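Local coordinates for protein 2-hydroxyhepta-2,4-diene-1,7-dioate isomerase (Mycobacterium abscessus, PDB 3RR6) that probably acts as a metal-dependent isomerase or acylpyruvate-type hydrolase of the fumarylacetoacetate hydrolase family, its exact reaction not being established, at residues 114-119 with 237-242; 118-123 with 231-236; 146-151 with 246-251; 171-176 with 256-261. One frame throughout, in Å; residues are numbered along the deposited sequence.

Contact 1: residues 114-119 with 237-242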
loop_
_atom_site.group_PDB
_atom_site.type_symbol
_atom_site.label_atom_id
_atom_site.label_comp_id
_atom_site.label_asym_id
_atom_site.label_seq_id
_atom_site.Cartn_x
_atom_site.Cartn_y
_atom_site.Cartn_z
ATOM N N GLU A 114 17.707 0.256 -13.148
ATOM C CA GLU A 114 17.500 -0.879 -12.248
ATOM C C GLU A 114 16.327 -0.596 -11.316
ATOM O O GLU A 114 16.487 0.128 -10.328
ATOM C CB GLU A 114 18.756 -1.126 -11.411
ATOM C CG GLU A 114 18.681 -2.359 -10.540
ATOM C CD GLU A 114 19.953 -2.624 -9.750
ATOM O OE1 GLU A 114 19.950 -3.594 -8.954
ATOM O OE2 GLU A 114 20.949 -1.878 -9.905
ATOM N N VAL A 115 15.165 -1.162 -11.629
ATOM C CA VAL A 115 13.940 -0.874 -10.879
ATOM C C VAL A 115 13.471 -2.143 -10.172
ATOM O O VAL A 115 13.393 -3.201 -10.792
ATOM C CB VAL A 115 12.833 -0.339 -11.804
ATOM C CG1 VAL A 115 11.536 -0.089 -11.011
ATOM C CG2 VAL A 115 13.288 0.965 -12.477
ATOM N N HIS A 116 13.187 -2.037 -8.872
ATOM C CA HIS A 116 12.808 -3.192 -8.055
ATOM C C HIS A 116 11.398 -3.097 -7.501
ATOM O O HIS A 116 10.900 -1.996 -7.246
ATOM C CB HIS A 116 13.775 -3.334 -6.882
ATOM C CG HIS A 116 15.133 -3.816 -7.272
ATOM N ND1 HIS A 116 16.031 -4.313 -6.354
ATOM C CD2 HIS A 116 15.747 -3.890 -8.478
ATOM C CE1 HIS A 116 17.143 -4.665 -6.979
ATOM N NE2 HIS A 116 16.997 -4.421 -8.267
ATOM N N HIS A 117 10.775 -4.258 -7.312
ATOM C CA HIS A 117 9.506 -4.382 -6.595
ATOM C C HIS A 117 9.732 -4.479 -5.092
ATOM O O HIS A 117 10.714 -5.072 -4.638
ATOM C CB HIS A 117 8.731 -5.640 -7.049
ATOM C CG HIS A 117 9.499 -6.927 -6.907
ATOM N ND1 HIS A 117 9.694 -7.560 -5.695
ATOM C CD2 HIS A 117 10.115 -7.701 -7.833
ATOM C CE1 HIS A 117 10.404 -8.660 -5.884
ATOM N NE2 HIS A 117 10.671 -8.771 -7.172
ATOM N N GLU A 118 8.770 -3.968 -4.330
ATOM C CA GLU A 118 8.776 -4.062 -2.864
ATOM C C GLU A 118 7.332 -4.187 -2.381
ATOM O O GLU A 118 6.632 -3.189 -2.199
ATOM C CB GLU A 118 9.471 -2.841 -2.233
ATOM C CG GLU A 118 10.943 -2.711 -2.657
ATOM C CD GLU A 118 11.726 -1.612 -1.975
ATOM O OE1 GLU A 118 11.203 -0.954 -1.068
ATOM O OE2 GLU A 118 12.897 -1.404 -2.389
ATOM N N GLY A 119 6.867 -5.422 -2.201
ATOM C CA GLY A 119 5.481 -5.637 -1.781
ATOM C C GLY A 119 5.298 -5.275 -0.325
ATOM O O GLY A 119 6.127 -5.640 0.501
ATOM N N VAL A 237 13.458 -8.843 -2.515
ATOM C CA VAL A 237 13.343 -7.662 -3.378
ATOM C C VAL A 237 14.252 -7.876 -4.587
ATOM O O VAL A 237 15.401 -8.295 -4.442
ATOM C CB VAL A 237 13.757 -6.376 -2.627
ATOM C CG1 VAL A 237 13.827 -5.185 -3.561
ATOM C CG2 VAL A 237 12.792 -6.081 -1.484
ATOM N N GLY A 238 13.717 -7.631 -5.777
ATOM C CA GLY A 238 14.464 -7.838 -7.006
ATOM C C GLY A 238 13.867 -7.073 -8.163
ATOM O O GLY A 238 12.887 -6.350 -7.991
ATOM N N PRO A 239 14.453 -7.241 -9.356
ATOM C CA PRO A 239 14.110 -6.393 -10.492
ATOM C C PRO A 239 12.783 -6.702 -11.174
ATOM O O PRO A 239 12.316 -7.848 -11.169
ATOM C CB PRO A 239 15.269 -6.641 -11.464
ATOM C CG PRO A 239 15.722 -7.991 -11.149
ATOM C CD PRO A 239 15.594 -8.119 -9.659
ATOM N N ILE A 240 12.192 -5.661 -11.754
ATOM C CA ILE A 240 11.090 -5.769 -12.697
ATOM C C ILE A 240 11.566 -5.113 -13.991
ATOM O O ILE A 240 12.304 -4.113 -13.956
ATOM C CB ILE A 240 9.783 -5.117 -12.184
ATOM C CG1 ILE A 240 10.009 -3.670 -11.732
ATOM C CG2 ILE A 240 9.219 -5.935 -11.044
ATOM C CD1 ILE A 240 8.716 -2.912 -11.393
ATOM N N VAL A 241 11.189 -5.715 -15.119
ATOM C CA VAL A 241 11.612 -5.244 -16.437
ATOM C C VAL A 241 10.427 -5.192 -17.387
ATOM O O VAL A 241 9.354 -5.732 -17.104
ATOM C CB VAL A 241 12.741 -6.132 -17.041
ATOM C CG1 VAL A 241 13.969 -6.113 -16.142
ATOM C CG2 VAL A 241 12.248 -7.566 -17.289
ATOM N N ASP A 242 10.632 -4.516 -18.513
ATOM C CA ASP A 242 9.619 -4.399 -19.542
ATOM C C ASP A 242 9.027 -5.761 -19.885
ATOM O O ASP A 242 9.763 -6.729 -20.157
ATOM C CB ASP A 242 10.241 -3.778 -20.797
ATOM C CG ASP A 242 9.231 -3.559 -21.906
ATOM O OD1 ASP A 242 8.207 -2.901 -21.678
ATOM O OD2 ASP A 242 9.471 -4.054 -23.039
HETATM O O HOH W 1 14.852 -2.954 -13.920
#
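His116 carries CG beside its backbone N and anti to the carbonyl carbon (chi1 -72°), which lays its imidazole face over the Gly238-Pro239 peptide; His117 has CG in the crowded position between backbone N and carbonyl carbon (chi1 56°), and its ring folds back over Gly238 O. The two histidines belong to a short antiparallel pairing in the fumarylacetoacetate hydrolase fold, between the start of strand 115-125 and the weakly bonded strand 238-239. His116 and Pro239 form a non-hydrogen-bonded pair, flanked by two backbone bonds, Ile240 N to Val115 O at 2.9 Å and His117 N to Gly238 O at 3.0 Å. Gly238 CA makes a CH-pi contact 4.0 Å from the centroid of the His116 ring, while Val237 CG1 meets the edge of that ring at ND1. Gly238 O lies over one face of the His117 ring, displaced toward its rim, 3.1 Å from His117 CD2, and Ile240 CG2 approaches the same ring in its plane. Weak bonds to Arg198 and Gln199 further restrain this imidazole. Farther along, the CG1 atoms of Val115 and Ile240 pack 4.0 Å apart. A water bridges the backbones beside this pair, accepting from Val115 N and donating to Ile240 O. At the other end Val237 CG1 lies 3.3 Å from His117 O, a buried carbonyl oxygen with no hydrogen-bonding partner in the model.

Contact 2: residues 118-123 with 231-236. With EDO (1,2-ethanediol), chain O.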
loop_
_atom_site.group_PDB
_atom_site.type_symbol
_atom_site.label_atom_id
_atom_site.label_comp_id
_atom_site.label_asym_id
_atom_site.label_seq_id
_atom_site.Cartn_x
_atom_site.Cartn_y
_atom_site.Cartn_z
ATOM N N GLU A 118 8.770 -3.968 -4.330
ATOM C CA GLU A 118 8.776 -4.062 -2.864
ATOM C C GLU A 118 7.332 -4.187 -2.381
ATOM O O GLU A 118 6.632 -3.189 -2.199
ATOM C CB GLU A 118 9.471 -2.841 -2.233
ATOM C CG GLU A 118 10.943 -2.711 -2.657
ATOM C CD GLU A 118 11.726 -1.612 -1.975
ATOM O OE1 GLU A 118 11.203 -0.954 -1.068
ATOM O OE2 GLU A 118 12.897 -1.404 -2.389
ATOM N N GLY A 119 6.867 -5.422 -2.201
ATOM C CA GLY A 119 5.481 -5.637 -1.781
ATOM C C GLY A 119 5.298 -5.275 -0.325
ATOM O O GLY A 119 6.127 -5.640 0.501
ATOM N N GLU A 120 4.216 -4.557 -0.003
ATOM C CA GLU A 120 4.001 -4.045 1.363
ATOM C C GLU A 120 2.536 -4.029 1.778
ATOM O O GLU A 120 1.645 -3.816 0.965
ATOM C CB GLU A 120 4.562 -2.620 1.507
ATOM C CG GLU A 120 5.917 -2.440 0.832
ATOM C CD GLU A 120 6.831 -1.416 1.436
ATOM O OE1 GLU A 120 6.442 -0.698 2.375
ATOM O OE2 GLU A 120 8.001 -1.378 0.994
ATOM N N LEU A 121 2.305 -4.246 3.066
ATOM C CA LEU A 121 1.023 -3.923 3.694
ATOM C C LEU A 121 0.913 -2.410 3.841
ATOM O O LEU A 121 1.845 -1.762 4.332
ATOM C CB LEU A 121 0.920 -4.579 5.074
ATOM C CG LEU A 121 -0.333 -4.232 5.881
ATOM C CD1 LEU A 121 -1.557 -4.910 5.280
ATOM C CD2 LEU A 121 -0.166 -4.634 7.356
ATOM N N ALA A 122 -0.224 -1.853 3.418
ATOM C CA ALA A 122 -0.475 -0.416 3.486
ATOM C C ALA A 122 -1.535 -0.078 4.521
ATOM O O ALA A 122 -2.637 -0.612 4.480
ATOM C CB ALA A 122 -0.920 0.107 2.102
ATOM N N ILE A 123 -1.194 0.820 5.438
ATOM C CA ILE A 123 -2.141 1.388 6.401
ATOM C C ILE A 123 -2.817 2.591 5.751
ATOM O O ILE A 123 -2.144 3.437 5.162
ATOM C CB ILE A 123 -1.388 1.912 7.635
ATOM C CG1 ILE A 123 -0.613 0.805 8.347
ATOM C CG2 ILE A 123 -2.341 2.605 8.629
ATOM C CD1 ILE A 123 0.455 1.362 9.282
ATOM N N THR A 231 4.249 -0.218 5.221
ATOM C CA THR A 231 4.850 -0.733 6.457
ATOM C C THR A 231 6.191 -1.463 6.304
ATOM O O THR A 231 6.719 -1.971 7.285
ATOM C CB THR A 231 3.867 -1.649 7.192
ATOM O OG1 THR A 231 3.507 -2.750 6.346
ATOM C CG2 THR A 231 2.610 -0.862 7.612
ATOM N N GLY A 232 6.744 -1.477 5.096
ATOM C CA GLY A 232 8.041 -2.104 4.824
ATOM C C GLY A 232 7.892 -3.348 3.958
ATOM O O GLY A 232 6.792 -3.712 3.553
ATOM N N THR A 233 9.019 -3.985 3.642
ATOM C CA THR A 233 9.007 -5.119 2.707
ATOM C C THR A 233 9.989 -6.175 3.185
ATOM O O THR A 233 11.038 -5.838 3.719
ATOM C CB THR A 233 9.321 -4.646 1.260
ATOM O OG1 THR A 233 8.860 -5.621 0.316
ATOM C CG2 THR A 233 10.806 -4.405 1.047
ATOM N N PRO A 234 9.647 -7.465 3.009
ATOM C CA PRO A 234 10.574 -8.522 3.409
ATOM C C PRO A 234 11.682 -8.713 2.377
ATOM O O PRO A 234 11.790 -7.940 1.413
ATOM C CB PRO A 234 9.678 -9.754 3.508
ATOM C CG PRO A 234 8.606 -9.503 2.543
ATOM C CD PRO A 234 8.356 -8.014 2.551
ATOM N N GLU A 235 12.521 -9.708 2.603
ATOM C CA GLU A 235 13.588 -10.014 1.656
ATOM C C GLU A 235 13.016 -10.567 0.354
ATOM O O GLU A 235 11.811 -10.791 0.233
ATOM C CB GLU A 235 14.601 -10.966 2.288
ATOM C CG GLU A 235 15.440 -10.279 3.355
ATOM C CD GLU A 235 16.346 -11.211 4.143
ATOM O OE1 GLU A 235 16.033 -12.415 4.281
ATOM O OE2 GLU A 235 17.378 -10.724 4.649
ATOM N N GLY A 236 13.888 -10.749 -0.636
ATOM C CA GLY A 236 13.463 -11.208 -1.963
ATOM C C GLY A 236 13.164 -10.073 -2.928
ATOM O O GLY A 236 12.655 -10.313 -4.021
HETATM C C1 EDO O . 13.308 -6.900 5.116
HETATM O O1 EDO O . 12.774 -5.766 5.816
HETATM C C2 EDO O . 14.814 -6.939 5.260
HETATM O O2 EDO O . 15.418 -5.908 4.473
HETATM O O HOH W 2 4.639 -4.671 4.853
#
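Thr231 opens the contact by gripping Leu121 O twice: its N-H arrives almost in line with the carbonyl at 3.0 Å, and its OG1, placed between the backbone N and carbonyl carbon (chi1 59°), donates at 2.8 Å from a more bent direction. The same torsion sends CG2 across the end of Ile123, 3.5 Å from CD1. A water accepts from Leu121 N and donates to Thr231 OG1 and Gly232 O, tying the two backbones together. Gly232 follows with N donating to Glu120 OE1 at 2.8 Å, reaching the oxygen from above the carboxylate plane; its phi of 111° favours glycine. Thr233 directs CB toward the strand, and OG1 donates to Gly119 O at 2.7 Å while CB stands 3.5 Å from Glu120 OE2. Its CG2 packs against Glu118 CB. Glu118 and Glu120, with Asp149, match the Glu-x-Glu and Asp carboxylates that bind a divalent metal in relatives and probably do so here; no metal is modelled. The 231-236 loop thus prolongs strand 228-230 along one side of strand 115-125, which bonds to strand 141-152 as well, while helix 210-220 packs on Thr231 and Ile123.

Contact 3: residues 146-151 with 246-251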
loop_
_atom_site.group_PDB
_atom_site.type_symbol
_atom_site.label_atom_id
_atom_site.label_comp_id
_atom_site.label_asym_id
_atom_site.label_seq_id
_atom_site.Cartn_x
_atom_site.Cartn_y
_atom_site.Cartn_z
ATOM N N ILE A 146 -2.996 -2.982 -0.087
ATOM C CA ILE A 146 -1.699 -3.482 -0.538
ATOM C C ILE A 146 -0.990 -2.363 -1.290
ATOM O O ILE A 146 -1.632 -1.560 -1.971
ATOM C CB ILE A 146 -1.847 -4.711 -1.455
ATOM C CG1 ILE A 146 -2.843 -5.699 -0.863
ATOM C CG2 ILE A 146 -0.471 -5.378 -1.696
ATOM C CD1 ILE A 146 -3.107 -6.916 -1.733
ATOM N N GLY A 147 0.326 -2.296 -1.140
ATOM C CA GLY A 147 1.150 -1.365 -1.898
ATOM C C GLY A 147 2.360 -2.047 -2.504
ATOM O O GLY A 147 2.723 -3.158 -2.121
ATOM N N ASN A 148 2.978 -1.370 -3.467
ATOM C CA ASN A 148 4.242 -1.803 -4.066
ATOM C C ASN A 148 5.159 -0.581 -4.084
ATOM O O ASN A 148 4.913 0.368 -4.831
ATOM C CB ASN A 148 3.964 -2.346 -5.471
ATOM C CG ASN A 148 5.134 -3.099 -6.091
ATOM O OD1 ASN A 148 6.266 -3.017 -5.630
ATOM N ND2 ASN A 148 4.853 -3.825 -7.184
ATOM N N ASP A 149 6.180 -0.572 -3.232
ATOM C CA ASP A 149 7.108 0.560 -3.132
ATOM C C ASP A 149 8.166 0.410 -4.222
ATOM O O ASP A 149 9.316 0.032 -3.962
ATOM C CB ASP A 149 7.745 0.629 -1.737
ATOM C CG ASP A 149 8.686 1.829 -1.549
ATOM O OD1 ASP A 149 8.775 2.720 -2.414
ATOM O OD2 ASP A 149 9.363 1.882 -0.493
ATOM N N VAL A 150 7.761 0.708 -5.451
ATOM C CA VAL A 150 8.638 0.549 -6.604
ATOM C C VAL A 150 9.795 1.550 -6.488
ATOM O O VAL A 150 9.585 2.721 -6.142
ATOM C CB VAL A 150 7.880 0.733 -7.936
ATOM C CG1 VAL A 150 8.823 0.519 -9.139
ATOM C CG2 VAL A 150 6.679 -0.234 -8.040
ATOM N N SER A 151 11.013 1.074 -6.753
ATOM C CA SER A 151 12.222 1.837 -6.442
ATOM C C SER A 151 13.286 1.701 -7.528
ATOM O O SER A 151 13.670 0.579 -7.878
ATOM C CB SER A 151 12.828 1.327 -5.123
ATOM O OG SER A 151 11.876 1.346 -4.063
ATOM N N VAL A 246 3.855 -7.935 -12.168
ATOM C CA VAL A 246 4.213 -8.087 -10.764
ATOM C C VAL A 246 2.950 -7.989 -9.925
ATOM O O VAL A 246 2.140 -7.068 -10.105
ATOM C CB VAL A 246 5.296 -7.070 -10.313
ATOM C CG1 VAL A 246 4.882 -5.633 -10.595
ATOM C CG2 VAL A 246 5.656 -7.259 -8.831
ATOM N N SER A 247 2.770 -8.955 -9.028
ATOM C CA SER A 247 1.615 -8.955 -8.157
ATOM C C SER A 247 2.033 -9.123 -6.712
ATOM O O SER A 247 3.042 -9.765 -6.408
ATOM C CB SER A 247 0.636 -10.055 -8.547
ATOM O OG SER A 247 1.142 -11.336 -8.242
ATOM N N VAL A 248 1.258 -8.511 -5.828
ATOM C CA VAL A 248 1.466 -8.610 -4.399
ATOM C C VAL A 248 0.155 -9.084 -3.806
ATOM O O VAL A 248 -0.891 -8.493 -4.060
ATOM C CB VAL A 248 1.873 -7.253 -3.778
ATOM C CG1 VAL A 248 2.176 -7.407 -2.295
ATOM C CG2 VAL A 248 3.093 -6.649 -4.514
ATOM N N THR A 249 0.215 -10.159 -3.030
ATOM C CA THR A 249 -0.975 -10.763 -2.442
ATOM C C THR A 249 -0.842 -10.714 -0.918
ATOM O O THR A 249 0.194 -11.076 -0.354
ATOM C CB THR A 249 -1.163 -12.218 -2.934
ATOM O OG1 THR A 249 -1.303 -12.220 -4.366
ATOM C CG2 THR A 249 -2.377 -12.872 -2.281
ATOM N N ILE A 250 -1.886 -10.238 -0.247
ATOM C CA ILE A 250 -1.912 -10.235 1.214
ATOM C C ILE A 250 -3.148 -10.971 1.705
ATOM O O ILE A 250 -4.273 -10.691 1.281
ATOM C CB ILE A 250 -1.851 -8.800 1.810
ATOM C CG1 ILE A 250 -0.549 -8.117 1.390
ATOM C CG2 ILE A 250 -1.952 -8.843 3.350
ATOM C CD1 ILE A 250 -0.340 -6.715 1.962
ATOM N N GLU A 251 -2.910 -11.933 2.590
ATOM C CA GLU A 251 -3.954 -12.702 3.246
ATOM C C GLU A 251 -5.018 -11.778 3.835
ATOM O O GLU A 251 -4.699 -10.815 4.544
ATOM C CB GLU A 251 -3.313 -13.553 4.358
ATOM C CG GLU A 251 -4.278 -14.436 5.114
ATOM C CD GLU A 251 -3.603 -15.250 6.200
ATOM O OE1 GLU A 251 -2.364 -15.147 6.369
ATOM O OE2 GLU A 251 -4.323 -16.014 6.889
HETATM O O HOH W 3 2.153 -4.387 -8.209
#
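Ile146 and Val248 press methyl against methyl. Ile146 holds CG2 anti to its backbone N, and Val248 likewise places CG1 anti to its N (chi1 -176°), which brings CG2 of the isoleucine to 3.4 Å from CG1 of the valine, closer than two methyl carbons normally approach. The long branch of Ile146 reaches the second backbone, its CD1 3.8 Å from Ile250 N. Ile250 slides past in the opposite sense, its CD1 3.9 Å from Ile146 CG2. No hydrogen bond joins the segments: strands 146-148 and 246-250 belong to different sheets, packed face to face with axes 7.6 Å apart at 148°, as in the beta-sandwich roll of the fumarylacetoacetate hydrolase family. At the other end Asn148 meets Val246 tip to tip, and ND2 of Asn148 lies 3.9 Å from each of the methyls CG1 and CG2 of Val246. That amide is held at both ends: OD1 accepts from Glu118 N, and ND2 donates to a water that in turn donates to Val246 O. Beyond it the chain makes an inverse gamma turn centred on Asp149, whose carboxylate pairs with Lys94 and Lys166.

Contact 4: residues 171-176 with 256-261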
loop_
_atom_site.group_PDB
_atom_site.type_symbol
_atom_site.label_atom_id
_atom_site.label_comp_id
_atom_site.label_asym_id
_atom_site.label_seq_id
_atom_site.Cartn_x
_atom_site.Cartn_y
_atom_site.Cartn_z
ATOM N N PHE A 171 5.124 4.749 -9.489
ATOM C CA PHE A 171 5.908 3.923 -8.555
ATOM C C PHE A 171 5.213 3.592 -7.221
ATOM O O PHE A 171 5.849 3.040 -6.331
ATOM C CB PHE A 171 7.296 4.538 -8.310
ATOM C CG PHE A 171 8.317 4.216 -9.383
ATOM C CD1 PHE A 171 7.955 3.889 -10.690
ATOM C CD2 PHE A 171 9.664 4.245 -9.063
ATOM C CE1 PHE A 171 8.921 3.596 -11.641
ATOM C CE2 PHE A 171 10.627 3.952 -10.010
ATOM C CZ PHE A 171 10.258 3.633 -11.295
ATOM N N CYS A 172 3.919 3.887 -7.097
ATOM C CA CYS A 172 3.138 3.427 -5.935
ATOM C C CYS A 172 1.814 2.759 -6.311
ATOM O O CYS A 172 0.735 3.292 -6.023
ATOM C CB CYS A 172 2.897 4.577 -4.951
ATOM S SG CYS A 172 2.467 3.967 -3.286
ATOM N N PRO A 173 1.882 1.555 -6.910
ATOM C CA PRO A 173 0.663 0.756 -6.984
ATOM C C PRO A 173 0.003 0.615 -5.618
ATOM O O PRO A 173 0.686 0.363 -4.616
ATOM C CB PRO A 173 1.163 -0.602 -7.490
ATOM C CG PRO A 173 2.409 -0.269 -8.268
ATOM C CD PRO A 173 3.025 0.896 -7.570
ATOM N N LEU A 174 -1.318 0.779 -5.607
ATOM C CA LEU A 174 -2.116 0.716 -4.395
ATOM C C LEU A 174 -3.464 0.072 -4.713
ATOM O O LEU A 174 -4.120 0.453 -5.683
ATOM C CB LEU A 174 -2.316 2.134 -3.861
ATOM C CG LEU A 174 -2.794 2.289 -2.422
ATOM C CD1 LEU A 174 -1.709 1.877 -1.428
ATOM C CD2 LEU A 174 -3.228 3.741 -2.180
ATOM N N GLY A 175 -3.888 -0.881 -3.892
ATOM C CA GLY A 175 -5.162 -1.560 -4.115
ATOM C C GLY A 175 -5.134 -3.005 -3.672
ATOM O O GLY A 175 -4.175 -3.430 -3.038
ATOM N N PRO A 176 -6.172 -3.782 -4.020
ATOM C CA PRO A 176 -7.325 -3.431 -4.873
ATOM C C PRO A 176 -8.457 -2.698 -4.149
ATOM O O PRO A 176 -9.331 -2.114 -4.793
ATOM C CB PRO A 176 -7.818 -4.797 -5.347
ATOM C CG PRO A 176 -7.477 -5.696 -4.232
ATOM C CD PRO A 176 -6.153 -5.225 -3.718
ATOM N N LEU A 256 -2.918 -7.338 -5.655
ATOM C CA LEU A 256 -2.636 -6.132 -6.420
ATOM C C LEU A 256 -1.672 -6.501 -7.537
ATOM O O LEU A 256 -0.530 -6.848 -7.268
ATOM C CB LEU A 256 -1.984 -5.088 -5.504
ATOM C CG LEU A 256 -1.451 -3.799 -6.129
ATOM C CD1 LEU A 256 -2.577 -2.987 -6.777
ATOM C CD2 LEU A 256 -0.702 -2.967 -5.076
ATOM N N SER A 257 -2.122 -6.400 -8.783
ATOM C CA SER A 257 -1.311 -6.804 -9.930
ATOM C C SER A 257 -1.157 -5.662 -10.918
ATOM O O SER A 257 -2.131 -4.958 -11.200
ATOM C CB SER A 257 -1.973 -7.984 -10.634
ATOM O OG SER A 257 -1.160 -8.451 -11.702
ATOM N N ASN A 258 0.057 -5.500 -11.446
ATOM C CA ASN A 258 0.351 -4.476 -12.449
ATOM C C ASN A 258 1.307 -4.984 -13.518
ATOM O O ASN A 258 2.318 -5.604 -13.197
ATOM C CB ASN A 258 0.999 -3.249 -11.791
ATOM C CG ASN A 258 0.121 -2.608 -10.748
ATOM O OD1 ASN A 258 0.152 -2.983 -9.573
ATOM N ND2 ASN A 258 -0.675 -1.629 -11.173
ATOM N N PRO A 259 1.009 -4.701 -14.793
ATOM C CA PRO A 259 2.023 -4.898 -15.832
ATOM C C PRO A 259 3.151 -3.876 -15.718
ATOM O O PRO A 259 2.978 -2.845 -15.072
ATOM C CB PRO A 259 1.245 -4.692 -17.127
ATOM C CG PRO A 259 0.090 -3.882 -16.778
ATOM C CD PRO A 259 -0.199 -4.040 -15.315
ATOM N N VAL A 260 4.286 -4.173 -16.341
ATOM C CA VAL A 260 5.464 -3.321 -16.320
ATOM C C VAL A 260 5.840 -3.008 -17.769
ATOM O O VAL A 260 5.974 -3.930 -18.587
ATOM C CB VAL A 260 6.627 -4.032 -15.604
ATOM C CG1 VAL A 260 7.861 -3.140 -15.545
ATOM C CG2 VAL A 260 6.205 -4.473 -14.191
ATOM N N VAL A 261 5.981 -1.720 -18.073
ATOM C CA VAL A 261 6.247 -1.243 -19.432
ATOM C C VAL A 261 7.412 -0.259 -19.442
ATOM O O VAL A 261 7.526 0.591 -18.558
ATOM C CB VAL A 261 5.000 -0.549 -20.028
ATOM C CG1 VAL A 261 5.298 0.019 -21.423
ATOM C CG2 VAL A 261 3.826 -1.524 -20.087
#
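Leu256 stands up from its strand with CG anti to the backbone N (chi1 173°) and spreads its two methyls along the backbone of residues 173-175. CD2 of Leu256 lies 3.6 Å from Pro173 O and 3.9 Å from Pro173 CB, whereas CD1 lies 3.8 Å from both Leu174 C and Gly175 N; nearer the root of the side chain, Leu256 CB approaches Gly175 O at 3.7 Å. The leucine therefore packs more against peptide groups than against side chains, and Leu174 itself points away. Gly175, with phi 147°, has a backbone conformation that calls for glycine, and a cis peptide leads from it into Pro176, where the chain turns a corner. Two residues on from Leu256, Asn258 crosses the Pro173 ring obliquely: its OD1 comes within 3.3 Å of Pro173 CB and is farther from CG of that ring. The other end of the amide points elsewhere, ND2 donating to the carbonyls of Leu104 and Gly101, and these two bonds fix the rotation that turns OD1 to the proline. Pro173 also rests on Asn148 and Val150 of the adjoining strand. With axes 7.3 Å apart at 141° and no hydrogen bond across, strands 172-175 and 256-261 face each other from two layers, the sheet-on-sheet packing expected of the beta-sandwich roll in the fumarylacetoacetate hydrolase family.

The first segments come in the order 114-119, 118-123, 146-151, 171-176; the second segments follow as 231-236, 237-242, 246-251 and 256-261, so contacts 1 and 2 swap order. Contacts 1 and 2, with centres about 13 Å apart, share Glu118 and Gly119 and lie along strand 115-125. Contacts 3 and 4, with centres about 7 Å apart, join the layer of neighbouring strands 141-152 and 172-179 to the other sheet, where Val248 O and Leu256 N are probably hydrogen-bonded. Strand 141-152 links the halves, pairing with strand 115-125, and so brings Asp149 near Glu118 and Glu120, an acidic cluster consistent with the metal site of family relatives.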